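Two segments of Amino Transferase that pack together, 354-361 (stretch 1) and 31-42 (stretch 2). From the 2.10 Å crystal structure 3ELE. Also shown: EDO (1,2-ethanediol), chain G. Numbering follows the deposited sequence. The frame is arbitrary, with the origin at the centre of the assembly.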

ATOM      1  N   GLU A 354     -15.143  29.136  20.410  1.00 42.84           N
ATOM      2  CA  GLU A 354     -16.264  29.721  21.185  1.00 41.91           C
ATOM      3  C   GLU A 354     -17.494  30.094  20.334  1.00 41.26           C
ATOM      4  O   GLU A 354     -18.594  30.238  20.892  1.00 41.54           O
ATOM      5  CB  GLU A 354     -15.849  30.992  21.961  1.00 41.60           C
ATOM      6  CG  GLU A 354     -14.737  30.843  23.004  1.00 44.00           C
ATOM      7  CD  GLU A 354     -14.433  32.148  23.775  1.00 43.81           C
ATOM      8  OE1 GLU A 354     -14.795  33.255  23.316  1.00 46.90           O
ATOM      9  OE2 GLU A 354     -13.816  32.066  24.860  1.00 49.94           O
ATOM     10  N   GLU A 355     -17.300  30.318  19.029  1.00 39.56           N
ATOM     11  CA  GLU A 355     -18.385  30.650  18.083  1.00 38.71           C
ATOM     12  C   GLU A 355     -18.587  29.546  17.040  1.00 38.35           C
ATOM     13  O   GLU A 355     -19.156  29.793  15.967  1.00 37.42           O
ATOM     14  CB  GLU A 355     -18.088  31.991  17.377  1.00 38.55           C
ATOM     15  CG  GLU A 355     -17.715  33.154  18.311  1.00 40.88           C
ATOM     16  CD  GLU A 355     -18.736  33.395  19.413  1.00 43.36           C
ATOM     17  OE1 GLU A 355     -19.948  33.250  19.145  1.00 46.62           O
ATOM     18  OE2 GLU A 355     -18.321  33.736  20.544  1.00 43.98           O
ATOM     19  N   ASP A 356     -18.131  28.333  17.375  1.00 37.70           N
ATOM     20  CA  ASP A 356     -18.239  27.138  16.534  1.00 36.63           C
ATOM     21  C   ASP A 356     -17.571  27.215  15.154  1.00 35.84           C
ATOM     22  O   ASP A 356     -18.020  26.566  14.200  1.00 35.17           O
ATOM     23  CB  ASP A 356     -19.706  26.668  16.466  1.00 35.92           C
ATOM     24  CG  ASP A 356     -20.200  26.122  17.787  1.00 37.48           C
ATOM     25  OD1 ASP A 356     -19.618  25.110  18.243  1.00 31.25           O
ATOM     26  OD2 ASP A 356     -21.191  26.666  18.332  1.00 31.83           O
ATOM     27  N   VAL A 357     -16.466  27.970  15.088  1.00 35.91           N
ATOM     28  CA  VAL A 357     -15.626  28.064  13.904  1.00 34.69           C
ATOM     29  C   VAL A 357     -14.443  27.155  14.191  1.00 35.85           C
ATOM     30  O   VAL A 357     -13.653  27.433  15.104  1.00 37.86           O
ATOM     31  CB  VAL A 357     -15.186  29.510  13.616  1.00 35.84           C
ATOM     32  CG1 VAL A 357     -14.172  29.552  12.469  1.00 28.83           C
ATOM     33  CG2 VAL A 357     -16.432  30.377  13.288  1.00 26.51           C
ATOM     34  N   LEU A 358     -14.326  26.083  13.406  1.00 34.22           N
ATOM     35  CA  LEU A 358     -13.311  25.072  13.580  1.00 33.99           C
ATOM     36  C   LEU A 358     -12.197  25.277  12.538  1.00 32.76           C
ATOM     37  O   LEU A 358     -12.304  24.874  11.384  1.00 33.69           O
ATOM     38  CB  LEU A 358     -13.934  23.667  13.538  1.00 33.26           C
ATOM     39  CG  LEU A 358     -15.256  23.487  14.314  1.00 33.25           C
ATOM     40  CD1 LEU A 358     -15.706  22.038  14.281  1.00 34.24           C
ATOM     41  CD2 LEU A 358     -15.137  23.951  15.743  1.00 34.84           C
ATOM     42  N   ILE A 359     -11.159  25.979  12.972  1.00 31.42           N
ATOM     43  CA  ILE A 359      -9.977  26.287  12.160  1.00 31.01           C
ATOM     44  C   ILE A 359      -8.803  25.645  12.840  1.00 30.56           C
ATOM     45  O   ILE A 359      -8.881  25.320  14.016  1.00 29.88           O
ATOM     46  CB  ILE A 359      -9.796  27.811  11.910  1.00 31.50           C
ATOM     47  CG1 ILE A 359      -9.757  28.629  13.221  1.00 30.03           C
ATOM     48  CG2 ILE A 359     -10.922  28.268  11.058  1.00 27.10           C
ATOM     49  CD1 ILE A 359      -9.621  30.117  13.033  1.00 30.84           C
ATOM     50  N   VAL A 360      -7.708  25.494  12.102  1.00 33.40           N
ATOM     51  CA  VAL A 360      -6.540  24.739  12.549  1.00 33.51           C
ATOM     52  C   VAL A 360      -5.310  25.637  12.688  1.00 34.47           C
ATOM     53  O   VAL A 360      -4.943  26.319  11.733  1.00 35.62           O
ATOM     54  CB  VAL A 360      -6.249  23.603  11.507  1.00 34.16           C
ATOM     55  CG1 VAL A 360      -5.000  22.826  11.854  1.00 32.79           C
ATOM     56  CG2 VAL A 360      -7.458  22.638  11.391  1.00 28.68           C
ATOM     57  N   ALA A 361      -4.665  25.605  13.863  1.00 33.49           N
ATOM     58  CA  ALA A 361      -3.430  26.376  14.117  1.00 32.13           C
ATOM     59  C   ALA A 361      -2.340  25.862  13.193  1.00 31.80           C
ATOM     60  O   ALA A 361      -2.231  24.657  12.987  1.00 30.59           O
ATOM     61  CB  ALA A 361      -2.987  26.270  15.583  1.00 30.13           C
TER
HETATM   62  C1  EDO G 502     -19.359  27.517  22.390  1.00 59.12           C
HETATM   63  O1  EDO G 502     -19.573  28.732  23.114  1.00 62.69           O
HETATM   64  C2  EDO G 502     -19.490  26.337  23.336  1.00 59.55           C
HETATM   65  O2  EDO G 502     -18.665  25.269  22.870  1.00 60.38           O
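Stretch 2, residues 31-42: IVGKENVYDFSI

Residues 31-42 lie on residues 354-361 as a short parallel β-pairing, two bridges long, in which three backbone hydrogen bonds set the register and apolar side chains pack around them. The example illustrates how two segments more than 300 residues apart in sequence can be joined by very little regular structure, burying 479 Å² between them, both sides summed.

Stretch 2 arrives at the strand by a series of turns. Its first residues, Ile 31 and Val 32, end a helix that begins earlier in the chain, and Gly 33 then leaves helical geometry with phi/psi of 89/140°. At those angles a β-carbon would be jammed against the carbonyl oxygen of Val 32, so the backbone itself calls for glycine. A brief 3-10 segment, Lys 34 and Glu 35, carries the chain onward. The turn is tied by Asn 36, whose N bonds to Gly 33 O at 3.0 Å and whose ND2 bonds to Val 32 O at 2.8 Å. Beyond it Val 37 takes up an extended conformation (-119/125°), and Tyr 38 and Asp 39 form the strand.

Parallel strands pair by a simple rule: one residue reaches with its N and its O to two residues of its neighbour. Here Tyr 38 does so, its N donating to Asp 356 O at 2.8 Å and its O accepting from Leu 358 N, also at 2.8 Å. Both bonds are close to straight, with angles at hydrogen of 163° and 175°. Between these two partners lies Val 357, bridged to Tyr 38 with a CA-CA distance of 4.7 Å; its CA also makes a CA-H...O contact with Tyr 38 O at 3.5 Å. One step on, Leu 358 pairs with Asp 39, CA to CA 4.8 Å, and Leu 358 O accepts from Phe 40 N at 3.0 Å, a more bent bond of 143°. There the regular pairing stops: Phe 40 turns to -113/27°, and Ser 41 directs both its N and its OG to Asp 39 OD1, at 3.0 and 2.6 Å.

As in any β-sheet, successive side chains alternate between faces. Val 357 and Tyr 38 share one, with Val 357 CG2 4.1 Å from Tyr 38 CD2; Leu 358 and Asp 39 share the other, with Leu 358 CB 4.0 Å from Asp 39 OD1. Leu 358 also packs against Val 37, CD1 to CG1 at 4.1 Å. The Phe 40 ring packs against the side chains of Val 357 and Ile 359, its CE2 lying 4.1 Å from Val 357 CG1 and its CD2 4.1 Å from Ile 359 CG2, while Leu 358 O sits at the ring edge, near its plane. Farther along, Val 360 CG2 rests 3.9 Å from Ser 41 CA.

Before the strand, Asp 356 points toward stretch 2, its CB 3.5 Å from Asn 36 O. A water reinforces this approach, donating to Asn 36 O and to Asp 356 OD2, each 2.6 Å from the water O.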

ATOM      1  N   ILE A  31     -25.717  19.358  19.225  1.00 41.20           N
ATOM      2  CA  ILE A  31     -26.165  20.338  20.223  1.00 39.64           C
ATOM      3  C   ILE A  31     -26.758  21.610  19.614  1.00 38.57           C
ATOM      4  O   ILE A  31     -27.823  22.036  20.040  1.00 36.89           O
ATOM      5  CB  ILE A  31     -25.005  20.690  21.205  1.00 39.59           C
ATOM      6  CG1 ILE A  31     -24.505  19.413  21.908  1.00 39.09           C
ATOM      7  CG2 ILE A  31     -25.451  21.717  22.249  1.00 37.26           C
ATOM      8  CD1 ILE A  31     -23.296  19.622  22.768  1.00 40.55           C
ATOM      9  N   VAL A  32     -26.071  22.192  18.621  1.00 37.31           N
ATOM     10  CA  VAL A  32     -26.479  23.463  17.980  1.00 35.47           C
ATOM     11  C   VAL A  32     -26.924  23.374  16.511  1.00 36.47           C
ATOM     12  O   VAL A  32     -27.276  24.399  15.942  1.00 36.68           O
ATOM     13  CB  VAL A  32     -25.324  24.530  18.062  1.00 35.68           C
ATOM     14  CG1 VAL A  32     -24.876  24.745  19.513  1.00 35.58           C
ATOM     15  CG2 VAL A  32     -24.153  24.142  17.179  1.00 27.22           C
ATOM     16  N   GLY A  33     -26.918  22.184  15.902  1.00 38.37           N
ATOM     17  CA  GLY A  33     -27.313  22.006  14.496  1.00 40.31           C
ATOM     18  C   GLY A  33     -26.124  22.184  13.570  1.00 43.51           C
ATOM     19  O   GLY A  33     -25.279  23.055  13.804  1.00 44.95           O
ATOM     20  N   LYS A  34     -26.039  21.353  12.525  1.00 45.55           N
ATOM     21  CA  LYS A  34     -24.934  21.426  11.554  1.00 46.90           C
ATOM     22  C   LYS A  34     -24.878  22.773  10.828  1.00 45.68           C
ATOM     23  O   LYS A  34     -23.789  23.243  10.525  1.00 47.03           O
ATOM     24  CB  LYS A  34     -24.919  20.244  10.560  1.00 47.07           C
ATOM     25  CG  LYS A  34     -26.129  20.124   9.627  1.00 51.18           C
ATOM     26  CD  LYS A  34     -25.907  18.998   8.601  1.00 50.58           C
ATOM     27  CE  LYS A  34     -27.139  18.801   7.694  1.00 54.37           C
ATOM     28  NZ  LYS A  34     -26.913  17.736   6.654  1.00 56.04           N
ATOM     29  N   GLU A  35     -26.033  23.410  10.593  1.00 44.85           N
ATOM     30  CA  GLU A  35     -26.070  24.761   9.982  1.00 43.86           C
ATOM     31  C   GLU A  35     -25.293  25.821  10.817  1.00 40.70           C
ATOM     32  O   GLU A  35     -24.813  26.807  10.257  1.00 38.94           O
ATOM     33  CB  GLU A  35     -27.526  25.244   9.790  1.00 43.87           C
ATOM     34  CG  GLU A  35     -27.701  26.473   8.838  1.00 45.91           C
ATOM     35  CD  GLU A  35     -29.087  27.153   8.913  1.00 46.59           C
ATOM     36  OE1 GLU A  35     -29.863  26.889   9.858  1.00 52.48           O
ATOM     37  OE2 GLU A  35     -29.371  27.997   8.030  1.00 52.91           O
ATOM     38  N   ASN A  36     -25.206  25.606  12.137  1.00 38.89           N
ATOM     39  CA  ASN A  36     -24.546  26.509  13.090  1.00 37.95           C
ATOM     40  C   ASN A  36     -23.125  26.083  13.537  1.00 37.76           C
ATOM     41  O   ASN A  36     -22.605  26.627  14.521  1.00 38.09           O
ATOM     42  CB  ASN A  36     -25.461  26.685  14.310  1.00 37.64           C
ATOM     43  CG  ASN A  36     -26.817  27.244  13.939  1.00 39.60           C
ATOM     44  OD1 ASN A  36     -26.910  28.282  13.287  1.00 40.06           O
ATOM     45  ND2 ASN A  36     -27.876  26.581  14.378  1.00 37.58           N
ATOM     46  N   VAL A  37     -22.523  25.126  12.819  1.00 36.09           N
ATOM     47  CA  VAL A  37     -21.151  24.659  13.053  1.00 36.30           C
ATOM     48  C   VAL A  37     -20.375  24.944  11.755  1.00 36.43           C
ATOM     49  O   VAL A  37     -20.785  24.516  10.675  1.00 36.76           O
ATOM     50  CB  VAL A  37     -21.090  23.165  13.425  1.00 35.92           C
ATOM     51  CG1 VAL A  37     -19.647  22.714  13.577  1.00 34.89           C
ATOM     52  CG2 VAL A  37     -21.867  22.909  14.711  1.00 34.32           C
ATOM     53  N   TYR A  38     -19.266  25.671  11.882  1.00 35.97           N
ATOM     54  CA  TYR A  38     -18.463  26.119  10.740  1.00 34.34           C
ATOM     55  C   TYR A  38     -17.135  25.389  10.752  1.00 34.98           C
ATOM     56  O   TYR A  38     -16.098  25.887  11.222  1.00 32.82           O
ATOM     57  CB  TYR A  38     -18.363  27.643  10.760  1.00 33.48           C
ATOM     58  CG  TYR A  38     -19.742  28.248  11.018  1.00 27.48           C
ATOM     59  CD1 TYR A  38     -20.731  28.199  10.046  1.00 29.23           C
ATOM     60  CD2 TYR A  38     -20.063  28.813  12.256  1.00 27.60           C
ATOM     61  CE1 TYR A  38     -22.036  28.732  10.286  1.00 26.43           C
ATOM     62  CE2 TYR A  38     -21.371  29.374  12.511  1.00 28.35           C
ATOM     63  CZ  TYR A  38     -22.347  29.317  11.524  1.00 27.26           C
ATOM     64  OH  TYR A  38     -23.620  29.864  11.778  1.00 27.07           O
ATOM     65  N   ASP A  39     -17.203  24.180  10.204  1.00 34.42           N
ATOM     66  CA  ASP A  39     -16.080  23.266  10.148  1.00 34.50           C
ATOM     67  C   ASP A  39     -15.217  23.446   8.909  1.00 34.17           C
ATOM     68  O   ASP A  39     -15.593  23.005   7.807  1.00 31.99           O
ATOM     69  CB  ASP A  39     -16.607  21.828  10.237  1.00 35.40           C
ATOM     70  CG  ASP A  39     -15.517  20.786  10.231  1.00 38.18           C
ATOM     71  OD1 ASP A  39     -14.322  21.105  10.483  1.00 35.22           O
ATOM     72  OD2 ASP A  39     -15.894  19.613   9.974  1.00 39.96           O
ATOM     73  N   PHE A  40     -14.046  24.069   9.124  1.00 34.06           N
ATOM     74  CA  PHE A  40     -13.027  24.254   8.100  1.00 33.88           C
ATOM     75  C   PHE A  40     -11.772  23.432   8.424  1.00 35.44           C
ATOM     76  O   PHE A  40     -10.692  23.783   7.950  1.00 34.84           O
ATOM     77  CB  PHE A  40     -12.614  25.734   7.997  1.00 34.27           C
ATOM     78  CG  PHE A  40     -13.754  26.692   7.817  1.00 31.37           C
ATOM     79  CD1 PHE A  40     -14.241  27.006   6.545  1.00 32.15           C
ATOM     80  CD2 PHE A  40     -14.301  27.339   8.916  1.00 30.71           C
ATOM     81  CE1 PHE A  40     -15.275  27.919   6.386  1.00 31.48           C
ATOM     82  CE2 PHE A  40     -15.346  28.245   8.769  1.00 30.98           C
ATOM     83  CZ  PHE A  40     -15.827  28.538   7.504  1.00 33.09           C
ATOM     84  N   SER A  41     -11.903  22.322   9.166  1.00 37.51           N
ATOM     85  CA  SER A  41     -10.745  21.526   9.622  1.00 39.44           C
ATOM     86  C   SER A  41     -10.134  20.521   8.616  1.00 42.45           C
ATOM     87  O   SER A  41      -9.128  20.832   7.997  1.00 41.67           O
ATOM     88  CB  SER A  41     -11.063  20.827  10.957  1.00 39.30           C
ATOM     89  OG  SER A  41     -12.053  19.824  10.791  1.00 36.28           O
ATOM     90  N   ILE A  42     -10.724  19.334   8.458  1.00 46.09           N
ATOM     91  CA  ILE A  42     -10.144  18.277   7.590  1.00 48.89           C
ATOM     92  C   ILE A  42     -10.192  18.617   6.084  1.00 48.14           C
ATOM     93  O   ILE A  42     -11.200  19.126   5.593  1.00 47.58           O
ATOM     94  CB  ILE A  42     -10.733  16.835   7.873  1.00 50.08           C
ATOM     95  CG1 ILE A  42     -12.238  16.739   7.586  1.00 50.74           C
ATOM     96  CG2 ILE A  42     -10.432  16.406   9.336  1.00 51.82           C
ATOM     97  CD1 ILE A  42     -12.829  15.336   7.877  1.00 51.55           C
TER
HETATM   98  O   HOH W   1     -22.845  27.946  16.750  1.00 33.63           O